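Side-chain contacts in uncharacterized protein (Thermus thermophilus HB8, PDB 6SCE), which acts as a DNA nuclease in Type III CRISPR defence, activated by cyclic oligoadenylate: residues A[323-326]-A[327-330]; A[333-336]-A[337-341]; A[304-307]-A[308-312]; A[245-248]-A[249-252]; A[569-572]-A[573-577]. All coordinates share one frame; numbering follows the deposited sequence.

Contact 1 (A[323-326]-A[327-330]); sequences PEME and SRLR. With nucleotides of chain B.
Leu-329 N donates to Met-325 O at 3.0 Å, closing the first turn of helix 326-338 on the residue at its N-cap position, the selenomethionine Met-325. The side chain of Met-325 departs from the helix, and the bend at chi2 (-76°) brings Met-325 CE to 3.6 Å from C4 of A3 of chain B. Beside it, Glu-324 OE1 accepts a 3.0 Å hydrogen bond from N6 of the same base and also pairs with Arg-114. The turn before the helix therefore meets both the ring and the amino group of this adenine, consistent with an activator pocket of CARF type. Arg-328 is bent at both chi2 and chi3, and its guanidinium ends at the carbonyl of Glu-300. Farther along, Glu-326 and Arg-330 point the same way. In one of two modelled conformers, and so only tentatively, a water donates to Glu-326 OE2 and accepts from Arg-330 NH1, linking the two charged ends. Leu-329, with CG anti to the backbone N (chi1 179°), packs on Leu-319 and Thr-321 of strand 316-321 and on Arg-345 and Phe-347 of strand 342-347.

Contact 2 (A[333-336]-A[337-341]); sequences EAFF and RGKGV
Over one face of the Phe-335 ring lies Lys-339 CG, 4.2 Å from the centroid and 22° off the ring normal, a CH-pi contact displaced toward the rim. Farther out, Lys-339 CE comes within 3.9 Å of Phe-335 CE1, and the ammonium continues past the ring to a salt bridge with Asp-427. The Phe-336 ring has Phe-335 CD2 over its centre on one face and Val-341 CG2 at its edge. The third flat group, the Arg-337 guanidinium, is met at its edge: NH2 donates to Glu-333 OE2 at 3.0 Å in a salt bridge. The carboxylate is not coplanar with it, since the two planes stand 48° apart and the donor approaches OE2 from above the carboxylate plane. Both chains are extended and lie alongside each other, which brings the charges together across one turn. The other carboxylate oxygen, Glu-333 OE1, pairs with Arg-345, so the acid is shared between two arginines and probably stays ionised. Past Arg-337 the helix ends: Val-341 N donates to Phe-336 O at 3.0 Å and Gly-340 N to Arg-337 O at 3.0 Å, with Gly-340 at positive phi (76°). This pair of bonds defines a Schellman motif with Gly-340 as the C-prime residue. It ends the helix of the beta-alpha-beta unit formed by strand 316-321, helix 326-338 and strand 342-347.

Contact 3 (A[304-307]-A[308-312]); sequences PLYA and AYLHA. With nucleotides of chain B.
Tyr-306 makes the side-chain contacts of this helical segment, meeting Tyr-309 and Leu-310 with different parts of its ring. Its CB starts away from residues 308-312, yet CG sits anti to the backbone N (chi1 -171°), and this brings the ring back alongside the next turn. Along one flank of the ring, Tyr-306 CD1 comes within 4.2 Å of Tyr-309 CD2, and Tyr-306 CE1 approaches the same atom at 4.0 Å. The two aromatic side chains slant past one another in apolar packing. Along the other flank, but from the same face, Tyr-306 CE2 touches Leu-310 CD1 at 4.0 Å, while Tyr-306 CZ reaches Leu-310 CD2 at 4.2 Å; the branch carbon Leu-310 CG lies over that face. At the tip, Tyr-306 OH is hydrogen-bonded to Arg-424 N, which satisfies this polar end of a buried side chain. The backbone bonds are those of a regular helix, with Leu-310 N donating to Tyr-306 O at 3.0 Å. Near the start of the helix, Pro-304 CG lies 3.7 Å from N3 of A4 of chain B, placing this end beside the bound nucleotide. Helix 303-312 joins strands 293-297 and 316-321 in a beta-alpha-beta unit. Tyr-306 packs on Leu-428 and Leu-431 of helix 425-432, whereas Ala-307 and Ala-308 lie against Leu-403 and His-401 of strand 399-404.

Contact 4 (A[245-248]-A[249-252]); sequences NVFA and RWRA
Residues 245-252 make an intrahelical contact midway along helix 240-257, in which Val-246 and Trp-250, Phe-247 and Arg-251, and Asn-245 and Arg-249 pair at four-residue spacing. The evidence is clearest at Trp-250: Val-246 CG1 presses on one face of the indole, displaced toward the rim, 3.4 Å from Trp-250 CZ2 and 3.2 Å above the ring plane, a tight fit. This branch stands anti to the valine backbone N (chi1 170°). The Phe-247 ring is covered instead by an aliphatic chain: Arg-251 CG sits 4.0 Å from its centroid, 17° off the normal, as a CH-pi contact, and Arg-251 CD follows at 3.7 Å from Phe-247 CZ. Ring and guanidinium planes are nearly parallel, 14° apart, although these methylenes do the touching. Trp-250 CE3 meets the edge of Phe-247, 4.1 Å from Phe-247 CD1. Arg-249 folds back over Asn-245 O, and a water accepts from Arg-249 NH1 at 2.9 Å and from Asn-245 ND2 at 3.3 Å; Arg-249 NH2 forms a salt bridge with Glu-242. Trp-250 NE1 is held by Asp-203. Val-246, Phe-247 and Trp-250 all pack on Leu-235 of helix 232-236, while Trp-250 and Arg-251 touch Leu-261 of strand 260-262.

Contact 5 (A[569-572]-A[573-577]); sequences PIMA and ELVRS
Leu-574 N donates to Ile-570 O at 2.9 Å and Val-575 N to Met-571 O at 2.8 Å, the i to i+4 pattern that runs residues 569-577 as successive turns of helix 561-579. The regularity fails at two places: the helix is kinked at 569-570, whose nitrogens have no bond to the preceding turn, and a wider pi-type turn occupies 575-577. This helix crosses from strand 551-558 to strand 584-592 in a beta-alpha-beta unit of what is probably a PD-(D/E)XK-like nuclease domain. On the side toward the sheet, the selenomethionine Met-571 places CG 4.0 Å from Val-575 CG2 and SE 4.3 Å from Leu-574 CD2. All three pack on Phe-554 of strand 551-558. Val-575 CG2 is also pressed to 3.1 Å from Met-571 O, a tight contact. Elsewhere on the helix, Ile-570 and Glu-573 touch Ser-210 of helix 206-220, and Arg-576 NH2 is hydrogen-bonded to Ser-213 of that helix. Bends at chi2 of Glu-573 (-62°) and chi3 of Arg-576 (69°) turn acid and guanidinium toward each other. They meet side-on in a salt bridge with both N-H groups on one oxygen: Arg-576 NH2 lies 2.9 Å and Arg-576 NE 3.2 Å from Glu-573 OE1.

Overall arrangement
Contact 1 covers the start of helix 326-338 and the turn before it, contact 2 its end, with centres about 16 Å apart. Contact 3 packs against contact 2 from helix 303-312: Phe-335 CZ is 3.8 Å from Tyr-306 CE1, Phe-336 CE1 is 3.7 Å from Tyr-309 CD1, and Lys-339 CG is 3.6 Å from Tyr-309 OH. Contacts 1 and 3 do not touch, their nearest atoms being about 6 Å apart, yet contact 1 reaches A3 and contact 3 reaches A4 of chain B. Contact 2 stays about 13 Å from the bound nucleic acid at its nearest atom, and contact 4 about 16 Å. Contact 5 is nearer to the nucleic acid than either; its centre lies about 19 Å from that of contact 4.

Contact 1 (A[323-326]-A[327-330])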
# COMPACT_ATOMS: atom_id res chain seq x y z
N PRO A 323 -16.70 -2.17 -4.89
CA PRO A 323 -16.63 -3.10 -6.01
C PRO A 323 -15.29 -3.09 -6.70
O PRO A 323 -14.84 -4.14 -7.13
CB PRO A 323 -17.77 -2.64 -6.95
CG PRO A 323 -18.29 -1.38 -6.41
CD PRO A 323 -17.75 -1.15 -5.04
N GLU A 324 -14.61 -1.95 -6.75
CA GLU A 324 -13.26 -1.93 -7.33
C GLU A 324 -12.18 -2.72 -6.52
O GLU A 324 -11.09 -2.97 -7.02
CB GLU A 324 -12.79 -0.49 -7.61
CG GLU A 324 -12.75 0.47 -6.42
CD GLU A 324 -14.03 1.28 -6.25
OE1 GLU A 324 -13.99 2.54 -6.13
OE2 GLU A 324 -15.09 0.68 -6.23
N MSE A 325 -12.51 -3.14 -5.30
CA MSE A 325 -11.60 -3.97 -4.50
C MSE A 325 -12.13 -5.40 -4.48
O MSE A 325 -11.81 -6.17 -3.56
CB MSE A 325 -11.51 -3.41 -3.07
CG MSE A 325 -10.86 -2.04 -2.90
SE MSE A 325 -8.91 -2.26 -3.07
CE MSE A 325 -8.53 -0.34 -2.84
N GLU A 326 -12.93 -5.80 -5.48
CA GLU A 326 -13.49 -7.15 -5.46
C GLU A 326 -12.42 -8.24 -5.36
O GLU A 326 -12.57 -9.15 -4.59
CB GLU A 326 -14.39 -7.40 -6.68
CG GLU A 326 -14.94 -8.82 -6.73
CD GLU A 326 -14.00 -9.78 -7.44
OE1 GLU A 326 -13.19 -9.32 -8.27
OE2 GLU A 326 -14.09 -11.00 -7.17
N SER A 327 -11.33 -8.13 -6.13
CA SER A 327 -10.27 -9.15 -6.08
C SER A 327 -9.71 -9.31 -4.67
O SER A 327 -9.59 -10.41 -4.15
CB SER A 327 -9.11 -8.80 -7.01
OG SER A 327 -9.54 -8.76 -8.35
N ARG A 328 -9.39 -8.19 -4.04
CA ARG A 328 -8.85 -8.26 -2.68
C ARG A 328 -9.84 -8.86 -1.69
O ARG A 328 -9.45 -9.59 -0.77
CB ARG A 328 -8.35 -6.90 -2.22
CG ARG A 328 -7.21 -6.35 -3.10
CD ARG A 328 -5.97 -7.21 -2.96
NE ARG A 328 -5.51 -7.19 -1.57
CZ ARG A 328 -4.65 -6.30 -1.08
NH1 ARG A 328 -4.12 -5.36 -1.87
NH2 ARG A 328 -4.33 -6.34 0.21
N LEU A 329 -11.12 -8.54 -1.86
CA LEU A 329 -12.14 -9.11 -1.01
C LEU A 329 -12.19 -10.63 -1.22
O LEU A 329 -12.27 -11.40 -0.25
CB LEU A 329 -13.50 -8.49 -1.29
CG LEU A 329 -14.69 -9.01 -0.49
CD1 LEU A 329 -14.50 -8.74 0.98
CD2 LEU A 329 -15.98 -8.34 -0.97
N ARG A 330 -12.14 -11.05 -2.49
CA ARG A 330 -12.17 -12.49 -2.81
C ARG A 330 -11.02 -13.24 -2.11
O ARG A 330 -11.21 -14.30 -1.50
CB ARG A 330 -12.08 -12.67 -4.33
CG ARG A 330 -12.07 -14.11 -4.82
CD ARG A 330 -11.89 -14.14 -6.34
NE ARG A 330 -11.93 -15.51 -6.88
CZ ARG A 330 -11.70 -15.84 -8.16
NH1 ARG A 330 -11.40 -14.91 -9.05
NH2 ARG A 330 -11.76 -17.10 -8.54
P A B 3 -7.69 8.01 3.24
OP1 A B 3 -9.09 8.55 3.45
OP2 A B 3 -6.78 8.24 4.42
O5' A B 3 -7.77 6.46 2.89
C5' A B 3 -6.68 5.71 2.36
C4' A B 3 -7.12 4.27 2.29
O4' A B 3 -8.22 4.14 1.34
C3' A B 3 -6.06 3.27 1.85
O3' A B 3 -6.08 2.21 2.79
C2' A B 3 -6.55 2.83 0.46
O2' A B 3 -6.15 1.53 0.09
C1' A B 3 -8.06 2.93 0.64
N9 A B 3 -8.79 3.05 -0.60
C8 A B 3 -8.53 3.92 -1.63
N7 A B 3 -9.40 3.81 -2.61
C5 A B 3 -10.29 2.85 -2.18
C6 A B 3 -11.45 2.31 -2.77
N6 A B 3 -11.92 2.71 -3.94
N1 A B 3 -12.13 1.38 -2.05
C2 A B 3 -11.66 1.01 -0.85
N3 A B 3 -10.58 1.44 -0.20
C4 A B 3 -9.94 2.37 -0.93
O HOH W 1 -10.94 -6.04 -7.94
O HOH W 2 -11.81 -11.86 -8.41

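Contact 2 (A[333-336]-A[337-341])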
# COMPACT_ATOMS: atom_id res chain seq x y z
N GLU A 333 -11.56 -13.33 1.72
CA GLU A 333 -12.56 -14.36 2.01
C GLU A 333 -11.94 -15.76 1.96
O GLU A 333 -12.16 -16.57 2.85
CB GLU A 333 -13.74 -14.23 1.04
CG GLU A 333 -14.86 -15.21 1.31
CD GLU A 333 -15.99 -15.11 0.29
OE1 GLU A 333 -15.72 -14.86 -0.89
OE2 GLU A 333 -17.15 -15.34 0.69
N ALA A 334 -11.14 -16.04 0.93
CA ALA A 334 -10.54 -17.36 0.76
C ALA A 334 -9.57 -17.64 1.92
O ALA A 334 -9.52 -18.74 2.48
CB ALA A 334 -9.83 -17.45 -0.56
N PHE A 335 -8.81 -16.61 2.30
CA PHE A 335 -7.89 -16.74 3.40
C PHE A 335 -8.58 -17.11 4.70
O PHE A 335 -8.16 -18.07 5.40
CB PHE A 335 -7.07 -15.48 3.61
CG PHE A 335 -6.29 -15.51 4.88
CD1 PHE A 335 -5.15 -16.29 4.98
CD2 PHE A 335 -6.74 -14.83 6.01
CE1 PHE A 335 -4.44 -16.35 6.17
CE2 PHE A 335 -6.03 -14.89 7.20
CZ PHE A 335 -4.87 -15.65 7.27
N PHE A 336 -9.64 -16.38 5.03
CA PHE A 336 -10.35 -16.61 6.27
C PHE A 336 -11.10 -17.95 6.24
O PHE A 336 -11.05 -18.69 7.21
CB PHE A 336 -11.27 -15.44 6.63
CG PHE A 336 -10.54 -14.24 7.20
CD1 PHE A 336 -10.07 -14.25 8.50
CD2 PHE A 336 -10.35 -13.11 6.44
CE1 PHE A 336 -9.43 -13.16 9.03
CE2 PHE A 336 -9.69 -12.02 6.96
CZ PHE A 336 -9.21 -12.05 8.25
N ARG A 337 -11.72 -18.28 5.12
CA ARG A 337 -12.35 -19.61 5.00
C ARG A 337 -11.34 -20.74 5.17
O ARG A 337 -11.65 -21.75 5.81
CB ARG A 337 -13.04 -19.78 3.66
CG ARG A 337 -14.36 -19.04 3.53
CD ARG A 337 -14.92 -19.33 2.14
NE ARG A 337 -16.07 -18.51 1.77
CZ ARG A 337 -17.34 -18.80 2.05
NH1 ARG A 337 -17.65 -19.89 2.74
NH2 ARG A 337 -18.30 -17.98 1.64
N GLY A 338 -10.14 -20.57 4.63
CA GLY A 338 -9.07 -21.57 4.76
C GLY A 338 -8.62 -21.77 6.19
O GLY A 338 -8.12 -22.83 6.54
N LYS A 339 -8.81 -20.76 7.03
CA LYS A 339 -8.48 -20.82 8.46
C LYS A 339 -9.67 -21.24 9.32
O LYS A 339 -9.61 -21.10 10.54
CB LYS A 339 -7.95 -19.46 8.93
CG LYS A 339 -6.64 -19.04 8.29
CD LYS A 339 -5.54 -20.08 8.56
CE LYS A 339 -4.15 -19.54 8.33
NZ LYS A 339 -3.13 -20.58 8.68
N GLY A 340 -10.73 -21.72 8.69
CA GLY A 340 -11.91 -22.22 9.39
C GLY A 340 -12.81 -21.13 9.95
O GLY A 340 -13.62 -21.39 10.83
N VAL A 341 -12.67 -19.90 9.44
CA VAL A 341 -13.44 -18.76 9.93
C VAL A 341 -14.64 -18.56 9.05
O VAL A 341 -14.50 -18.56 7.84
CB VAL A 341 -12.59 -17.46 9.93
CG1 VAL A 341 -13.40 -16.29 10.49
CG2 VAL A 341 -11.34 -17.66 10.78

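Contact 3 (A[304-307]-A[308-312])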
# COMPACT_ATOMS: atom_id res chain seq x y z
N PRO A 304 -2.43 -5.02 8.03
CA PRO A 304 -3.30 -4.71 9.16
C PRO A 304 -4.40 -5.72 9.37
O PRO A 304 -4.76 -6.06 10.50
CB PRO A 304 -3.87 -3.33 8.80
CG PRO A 304 -2.80 -2.70 7.94
CD PRO A 304 -2.25 -3.86 7.14
N LEU A 305 -4.96 -6.22 8.27
CA LEU A 305 -5.97 -7.25 8.36
C LEU A 305 -5.40 -8.54 8.93
O LEU A 305 -6.04 -9.22 9.72
CB LEU A 305 -6.55 -7.52 6.98
CG LEU A 305 -7.77 -8.46 6.91
CD1 LEU A 305 -8.87 -8.16 7.90
CD2 LEU A 305 -8.31 -8.36 5.49
N TYR A 306 -4.20 -8.87 8.51
CA TYR A 306 -3.53 -10.06 9.02
C TYR A 306 -3.22 -9.91 10.54
O TYR A 306 -3.41 -10.83 11.30
CB TYR A 306 -2.27 -10.31 8.25
CG TYR A 306 -1.62 -11.63 8.57
CD1 TYR A 306 -2.33 -12.80 8.46
CD2 TYR A 306 -0.30 -11.70 8.94
CE1 TYR A 306 -1.77 -14.03 8.73
CE2 TYR A 306 0.29 -12.93 9.21
CZ TYR A 306 -0.45 -14.09 9.11
OH TYR A 306 0.11 -15.32 9.37
N ALA A 307 -2.74 -8.73 10.94
CA ALA A 307 -2.51 -8.46 12.35
C ALA A 307 -3.78 -8.62 13.13
O ALA A 307 -3.78 -9.20 14.21
CB ALA A 307 -1.93 -7.07 12.55
N ALA A 308 -4.87 -8.10 12.58
CA ALA A 308 -6.17 -8.20 13.25
C ALA A 308 -6.60 -9.66 13.44
O ALA A 308 -7.18 -10.02 14.47
CB ALA A 308 -7.22 -7.42 12.49
N TYR A 309 -6.36 -10.47 12.42
CA TYR A 309 -6.61 -11.91 12.50
C TYR A 309 -5.75 -12.55 13.63
O TYR A 309 -6.27 -13.32 14.43
CB TYR A 309 -6.31 -12.56 11.15
CG TYR A 309 -6.16 -14.05 11.25
CD1 TYR A 309 -7.26 -14.84 11.49
CD2 TYR A 309 -4.91 -14.65 11.19
CE1 TYR A 309 -7.13 -16.21 11.62
CE2 TYR A 309 -4.76 -16.02 11.31
CZ TYR A 309 -5.89 -16.79 11.53
OH TYR A 309 -5.78 -18.14 11.67
N LEU A 310 -4.47 -12.23 13.69
CA LEU A 310 -3.59 -12.82 14.71
C LEU A 310 -4.04 -12.40 16.11
O LEU A 310 -4.08 -13.22 17.03
CB LEU A 310 -2.14 -12.43 14.49
CG LEU A 310 -1.50 -12.94 13.21
CD1 LEU A 310 -0.08 -12.42 13.12
CD2 LEU A 310 -1.55 -14.45 13.13
N HIS A 311 -4.43 -11.14 16.25
CA HIS A 311 -4.88 -10.62 17.56
C HIS A 311 -6.24 -11.18 17.98
O HIS A 311 -6.39 -11.66 19.12
CB HIS A 311 -4.90 -9.10 17.49
CG HIS A 311 -5.54 -8.44 18.67
ND1 HIS A 311 -4.94 -8.40 19.92
CD2 HIS A 311 -6.71 -7.78 18.79
CE1 HIS A 311 -5.72 -7.73 20.75
NE2 HIS A 311 -6.80 -7.35 20.09
N ALA A 312 -7.21 -11.13 17.09
CA ALA A 312 -8.60 -11.39 17.48
C ALA A 312 -8.94 -12.88 17.51
O ALA A 312 -9.81 -13.27 18.27
CB ALA A 312 -9.56 -10.71 16.54
P A B 4 -4.77 1.37 3.17
OP1 A B 4 -3.57 1.94 2.49
OP2 A B 4 -5.05 -0.10 3.07
O5' A B 4 -4.71 1.80 4.71
C5' A B 4 -3.80 1.10 5.57
C4' A B 4 -3.41 2.02 6.70
O4' A B 4 -2.76 1.25 7.76
C3' A B 4 -2.42 3.09 6.29
O3' A B 4 -2.56 4.34 6.97
C2' A B 4 -1.09 2.45 6.70
O2' A B 4 -0.05 3.38 6.82
C1' A B 4 -1.51 1.84 8.02
N9 A B 4 -0.60 0.84 8.56
C8 A B 4 -0.10 0.85 9.84
N7 A B 4 0.75 -0.12 10.06
C5 A B 4 0.85 -0.79 8.85
C6 A B 4 1.61 -1.91 8.44
N6 A B 4 2.47 -2.56 9.22
N1 A B 4 1.48 -2.30 7.14
C2 A B 4 0.65 -1.62 6.35
N3 A B 4 -0.13 -0.57 6.63
C4 A B 4 0.02 -0.20 7.91

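Contact 4 (A[245-248]-A[249-252])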
# COMPACT_ATOMS: atom_id res chain seq x y z
N ASN A 245 -1.35 -15.25 -24.94
CA ASN A 245 -0.29 -15.35 -23.95
C ASN A 245 0.27 -13.96 -23.58
O ASN A 245 0.49 -13.66 -22.40
CB ASN A 245 0.86 -16.21 -24.45
CG ASN A 245 0.47 -17.68 -24.60
OD1 ASN A 245 -0.59 -18.08 -24.18
ND2 ASN A 245 1.36 -18.46 -25.19
N VAL A 246 0.51 -13.15 -24.61
CA VAL A 246 1.08 -11.80 -24.43
C VAL A 246 0.15 -10.95 -23.60
O VAL A 246 0.59 -10.32 -22.62
CB VAL A 246 1.35 -11.12 -25.76
CG1 VAL A 246 1.70 -9.64 -25.55
CG2 VAL A 246 2.48 -11.82 -26.50
N PHE A 247 -1.13 -10.96 -23.96
CA PHE A 247 -2.12 -10.19 -23.27
C PHE A 247 -2.31 -10.59 -21.81
O PHE A 247 -2.47 -9.72 -20.92
CB PHE A 247 -3.47 -10.29 -23.97
CG PHE A 247 -4.47 -9.34 -23.44
CD1 PHE A 247 -4.20 -7.97 -23.43
CD2 PHE A 247 -5.67 -9.78 -22.91
CE1 PHE A 247 -5.11 -7.07 -22.92
CE2 PHE A 247 -6.60 -8.88 -22.39
CZ PHE A 247 -6.32 -7.53 -22.39
N ALA A 248 -2.31 -11.90 -21.57
CA ALA A 248 -2.40 -12.43 -20.21
C ALA A 248 -1.21 -11.97 -19.35
O ALA A 248 -1.38 -11.66 -18.18
CB ALA A 248 -2.47 -13.96 -20.23
N ARG A 249 -0.03 -11.94 -19.95
CA ARG A 249 1.17 -11.45 -19.27
C ARG A 249 1.03 -9.98 -18.87
O ARG A 249 1.31 -9.63 -17.72
CB ARG A 249 2.41 -11.63 -20.13
CG ARG A 249 2.92 -13.06 -20.21
CD ARG A 249 4.31 -13.13 -20.78
NE ARG A 249 4.39 -12.86 -22.22
CZ ARG A 249 4.31 -13.79 -23.18
NH1 ARG A 249 4.10 -15.07 -22.89
NH2 ARG A 249 4.43 -13.43 -24.45
N TRP A 250 0.60 -9.14 -19.80
CA TRP A 250 0.32 -7.70 -19.51
C TRP A 250 -0.71 -7.50 -18.41
O TRP A 250 -0.54 -6.65 -17.50
CB TRP A 250 -0.18 -6.97 -20.75
CG TRP A 250 0.79 -6.95 -21.89
CD1 TRP A 250 2.09 -7.32 -21.88
CD2 TRP A 250 0.50 -6.49 -23.20
NE1 TRP A 250 2.64 -7.14 -23.13
CE2 TRP A 250 1.68 -6.62 -23.95
CE3 TRP A 250 -0.65 -5.98 -23.82
CZ2 TRP A 250 1.74 -6.28 -25.31
CZ3 TRP A 250 -0.58 -5.64 -25.16
CH2 TRP A 250 0.60 -5.76 -25.88
N ARG A 251 -1.78 -8.27 -18.46
CA ARG A 251 -2.81 -8.18 -17.45
C ARG A 251 -2.26 -8.57 -16.07
O ARG A 251 -2.55 -7.91 -15.07
CB ARG A 251 -3.99 -9.09 -17.79
CG ARG A 251 -4.82 -8.65 -19.00
CD ARG A 251 -5.72 -7.47 -18.71
NE ARG A 251 -6.85 -7.81 -17.84
CZ ARG A 251 -7.69 -6.92 -17.30
NH1 ARG A 251 -7.54 -5.61 -17.53
NH2 ARG A 251 -8.69 -7.33 -16.53
N ALA A 252 -1.48 -9.63 -16.03
CA ALA A 252 -0.90 -10.13 -14.76
C ALA A 252 0.08 -9.09 -14.19
O ALA A 252 0.01 -8.74 -13.03
CB ALA A 252 -0.22 -11.45 -14.99
O HOH W 3 4.27 -17.00 -25.05

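Contact 5 (A[569-572]-A[573-577])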
# COMPACT_ATOMS: atom_id res chain seq x y z
N PRO A 569 15.32 -2.00 -9.42
CA PRO A 569 14.13 -1.25 -9.84
C PRO A 569 12.84 -2.09 -9.76
O PRO A 569 11.84 -1.61 -9.24
CB PRO A 569 14.43 -0.88 -11.29
CG PRO A 569 15.93 -0.93 -11.40
CD PRO A 569 16.35 -2.04 -10.48
N ILE A 570 12.88 -3.31 -10.26
CA ILE A 570 11.72 -4.19 -10.22
C ILE A 570 11.47 -4.67 -8.79
O ILE A 570 10.34 -4.71 -8.35
CB ILE A 570 11.84 -5.37 -11.21
CG1 ILE A 570 11.54 -4.84 -12.62
CG2 ILE A 570 10.89 -6.51 -10.86
CD1 ILE A 570 11.44 -5.92 -13.68
N MSE A 571 12.53 -5.01 -8.07
CA MSE A 571 12.36 -5.46 -6.69
C MSE A 571 11.66 -4.42 -5.83
O MSE A 571 10.81 -4.79 -5.02
CB MSE A 571 13.71 -5.80 -6.09
CG MSE A 571 13.56 -6.46 -4.73
SE MSE A 571 13.15 -8.35 -5.02
CE MSE A 571 13.85 -8.93 -3.27
N ALA A 572 12.02 -3.15 -5.98
CA ALA A 572 11.44 -2.08 -5.15
C ALA A 572 9.92 -1.99 -5.35
O ALA A 572 9.17 -1.76 -4.39
CB ALA A 572 12.10 -0.73 -5.45
N GLU A 573 9.48 -2.22 -6.59
CA GLU A 573 8.05 -2.14 -6.91
C GLU A 573 7.33 -3.40 -6.47
O GLU A 573 6.18 -3.33 -6.04
CB GLU A 573 7.84 -1.91 -8.41
CG GLU A 573 8.51 -0.65 -8.96
CD GLU A 573 8.00 0.63 -8.33
OE1 GLU A 573 6.88 0.65 -7.80
OE2 GLU A 573 8.74 1.63 -8.38
N LEU A 574 7.98 -4.56 -6.61
CA LEU A 574 7.40 -5.81 -6.13
C LEU A 574 7.21 -5.73 -4.63
O LEU A 574 6.17 -6.12 -4.10
CB LEU A 574 8.30 -7.02 -6.48
CG LEU A 574 7.93 -8.34 -5.81
CD1 LEU A 574 6.63 -8.86 -6.43
CD2 LEU A 574 9.06 -9.36 -5.90
N VAL A 575 8.24 -5.25 -3.93
CA VAL A 575 8.18 -5.13 -2.48
C VAL A 575 7.01 -4.22 -2.08
O VAL A 575 6.19 -4.60 -1.24
CB VAL A 575 9.53 -4.62 -1.92
CG1 VAL A 575 9.41 -4.19 -0.45
CG2 VAL A 575 10.60 -5.72 -2.07
N ARG A 576 6.93 -3.05 -2.72
CA ARG A 576 5.89 -2.08 -2.43
C ARG A 576 4.50 -2.63 -2.69
O ARG A 576 3.62 -2.56 -1.83
CB ARG A 576 6.08 -0.78 -3.24
CG ARG A 576 4.96 0.24 -3.04
CD ARG A 576 5.24 1.58 -3.73
NE ARG A 576 5.19 1.49 -5.20
CZ ARG A 576 4.11 1.71 -5.96
NH1 ARG A 576 2.94 2.06 -5.44
NH2 ARG A 576 4.21 1.58 -7.28
N SER A 577 4.30 -3.18 -3.87
CA SER A 577 2.97 -3.56 -4.31
C SER A 577 2.48 -4.84 -3.66
O SER A 577 1.37 -4.88 -3.13
CB SER A 577 2.94 -3.69 -5.83
OG SER A 577 3.21 -2.43 -6.40